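Local coordinates for cephalosporin acylase (Bacillus halodurans, PDB 2NLZ), which cleaves the acyl side chain of cephalosporins by amide hydrolysis, as a gamma-glutamyltranspeptidase-family N-terminal nucleophile hydrolase, at the interface of chains A and B. Residues are numbered along the deposited sequence; one frame, centred on the assembly and turned at random. Chains: chain A/B, Cephalosporin acylase.

The interface of chains A and B. Residues chain A 15-18, 461, 463-464; chain B 7, 9-11.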
loop_
_atom_site.group_PDB
_atom_site.type_symbol
_atom_site.label_atom_id
_atom_site.label_comp_id
_atom_site.label_asym_id
_atom_site.label_seq_id
_atom_site.Cartn_x
_atom_site.Cartn_y
_atom_site.Cartn_z
ATOM N N ARG A 15 -4.316 -6.686 -11.600
ATOM C CA ARG A 15 -4.540 -5.675 -12.639
ATOM C C ARG A 15 -5.567 -6.183 -13.646
ATOM O O ARG A 15 -5.498 -7.337 -14.081
ATOM C CB ARG A 15 -3.233 -5.376 -13.390
ATOM C CG ARG A 15 -2.547 -4.040 -13.080
ATOM C CD ARG A 15 -2.908 -2.927 -14.080
ATOM N NE ARG A 15 -2.330 -3.111 -15.410
ATOM C CZ ARG A 15 -1.351 -2.381 -15.945
ATOM N NH1 ARG A 15 -0.789 -1.384 -15.280
ATOM N NH2 ARG A 15 -0.932 -2.655 -17.167
ATOM N N ARG A 16 -6.516 -5.330 -14.018
ATOM C CA ARG A 16 -7.405 -5.613 -15.141
ATOM C C ARG A 16 -7.199 -4.517 -16.166
ATOM O O ARG A 16 -7.468 -3.351 -15.892
ATOM C CB ARG A 16 -8.872 -5.657 -14.713
ATOM C CG ARG A 16 -9.291 -6.963 -14.091
ATOM C CD ARG A 16 -10.750 -6.922 -13.627
ATOM N NE ARG A 16 -11.148 -8.157 -12.935
ATOM C CZ ARG A 16 -11.617 -9.256 -13.528
ATOM N NH1 ARG A 16 -11.775 -9.312 -14.842
ATOM N NH2 ARG A 16 -11.939 -10.301 -12.797
ATOM N N ASN A 17 -6.684 -4.886 -17.329
ATOM C CA ASN A 17 -6.550 -3.949 -18.431
ATOM C C ASN A 17 -7.903 -3.750 -19.081
ATOM O O ASN A 17 -8.718 -4.683 -19.132
ATOM C CB ASN A 17 -5.556 -4.462 -19.490
ATOM C CG ASN A 17 -4.100 -4.183 -19.127
ATOM O OD1 ASN A 17 -3.797 -3.513 -18.141
ATOM N ND2 ASN A 17 -3.189 -4.700 -19.937
ATOM N N VAL A 18 -8.134 -2.530 -19.571
ATOM C CA VAL A 18 -9.321 -2.202 -20.359
ATOM C C VAL A 18 -9.441 -3.119 -21.586
ATOM O O VAL A 18 -8.483 -3.304 -22.346
ATOM C CB VAL A 18 -9.318 -0.719 -20.801
ATOM C CG1 VAL A 18 -10.571 -0.376 -21.545
ATOM C CG2 VAL A 18 -9.218 0.167 -19.612
ATOM N N ASN A 461 -10.409 5.710 -16.922
ATOM C CA ASN A 461 -10.911 4.724 -17.878
ATOM C C ASN A 461 -11.982 3.815 -17.240
ATOM O O ASN A 461 -12.065 3.734 -16.011
ATOM C CB ASN A 461 -9.753 3.945 -18.541
ATOM C CG ASN A 461 -9.138 2.869 -17.644
ATOM O OD1 ASN A 461 -9.828 2.003 -17.105
ATOM N ND2 ASN A 461 -7.816 2.884 -17.549
ATOM N N GLN A 463 -12.401 0.636 -16.591
ATOM C CA GLN A 463 -11.921 -0.281 -15.560
ATOM C C GLN A 463 -11.476 0.431 -14.288
ATOM O O GLN A 463 -11.943 0.107 -13.205
ATOM C CB GLN A 463 -10.767 -1.108 -16.092
ATOM C CG GLN A 463 -10.487 -2.295 -15.228
ATOM C CD GLN A 463 -11.757 -3.081 -14.907
ATOM O OE1 GLN A 463 -12.402 -3.632 -15.806
ATOM N NE2 GLN A 463 -12.118 -3.135 -13.618
ATOM N N ALA A 464 -10.557 1.385 -14.424
ATOM C CA ALA A 464 -10.142 2.264 -13.321
ATOM C C ALA A 464 -11.317 2.915 -12.554
ATOM O O ALA A 464 -11.298 2.984 -11.321
ATOM C CB ALA A 464 -9.194 3.330 -13.839
ATOM N N PRO B 7 -7.110 7.601 -20.712
ATOM C CA PRO B 7 -5.817 7.111 -21.214
ATOM C C PRO B 7 -5.510 5.608 -21.034
ATOM O O PRO B 7 -6.331 4.738 -21.328
ATOM C CB PRO B 7 -4.793 7.953 -20.419
ATOM C CG PRO B 7 -5.596 8.643 -19.295
ATOM C CD PRO B 7 -6.989 8.065 -19.321
ATOM N N SER B 9 -4.059 4.796 -18.073
ATOM C CA SER B 9 -3.770 4.991 -16.650
ATOM C C SER B 9 -4.656 4.153 -15.738
ATOM O O SER B 9 -5.891 4.197 -15.833
ATOM C CB SER B 9 -3.924 6.467 -16.281
ATOM O OG SER B 9 -4.243 6.619 -14.910
ATOM N N TYR B 10 -4.016 3.406 -14.842
ATOM C CA TYR B 10 -4.721 2.607 -13.841
ATOM C C TYR B 10 -4.269 3.007 -12.422
ATOM O O TYR B 10 -3.365 2.393 -11.858
ATOM C CB TYR B 10 -4.510 1.109 -14.101
ATOM C CG TYR B 10 -4.918 0.639 -15.491
ATOM C CD1 TYR B 10 -6.195 0.149 -15.732
ATOM C CD2 TYR B 10 -4.029 0.682 -16.557
ATOM C CE1 TYR B 10 -6.575 -0.282 -16.993
ATOM C CE2 TYR B 10 -4.402 0.260 -17.819
ATOM C CZ TYR B 10 -5.677 -0.227 -18.033
ATOM O OH TYR B 10 -6.026 -0.669 -19.300
ATOM N N PRO B 11 -4.894 4.052 -11.846
ATOM C CA PRO B 11 -4.486 4.593 -10.544
ATOM C C PRO B 11 -4.781 3.681 -9.359
ATOM O O PRO B 11 -4.188 3.856 -8.304
ATOM C CB PRO B 11 -5.324 5.878 -10.408
ATOM C CG PRO B 11 -5.865 6.158 -11.774
ATOM C CD PRO B 11 -6.021 4.808 -12.412
#
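B:Tyr10 sits in an extended N-terminal stretch of chain B and meets A:Arg15 to A:Val18, an equally extended stretch leading into strand 19-21 of chain A, with A:Asn461 and the start of helix 462-467 on another side. Both chains are copies of one gamma-glutamyltranspeptidase-family protein, and the interface is two-fold symmetric, so this tyrosine contact occurs twice; whether the pairing holds in solution the structure alone does not show. The ring enters tip first, its CG anti to the carbonyl carbon (chi1 -56°); B:Tyr10 as a whole has 132 Å² hidden by chain A. At the tip, the phenol OH of B:Tyr10 accepts a nearly straight hydrogen bond from the backbone N of A:Val18, 2.8 Å. The methyl CG2 of A:Val18 lies beside it, 3.7 Å from ring CE1 of B:Tyr10. The amide ND2 of A:Asn461 stands above one ring face, nearer its edge than its middle, with the amide turned 66° from the ring. The same ND2 is 2.9 Å from B:Ser9 O, but its N-H points away and no hydrogen bond forms. The amide's other end is tied down: A:Asn461 OD1 accepts from A:Ala464 N at 2.8 Å, the donor well above the carbonyl plane, as a helix N-cap. On the opposite ring face lies A:Arg15, its guanidinium tilted 28° from the ring and NH1 4.0 Å from CD2 of B:Tyr10; there too A:Asn17 OD1 is 3.8 Å from B:Tyr10 CZ, its amide roughly parallel to the ring. An alanine in place of B:Tyr10 would probably leave A:Val18 N without its phenol partner and open a gap between A:Arg15 and A:Asn461. On the A:Asn461 side, CB of A:Ala464 packs against CD of B:Pro11 at 3.8 Å.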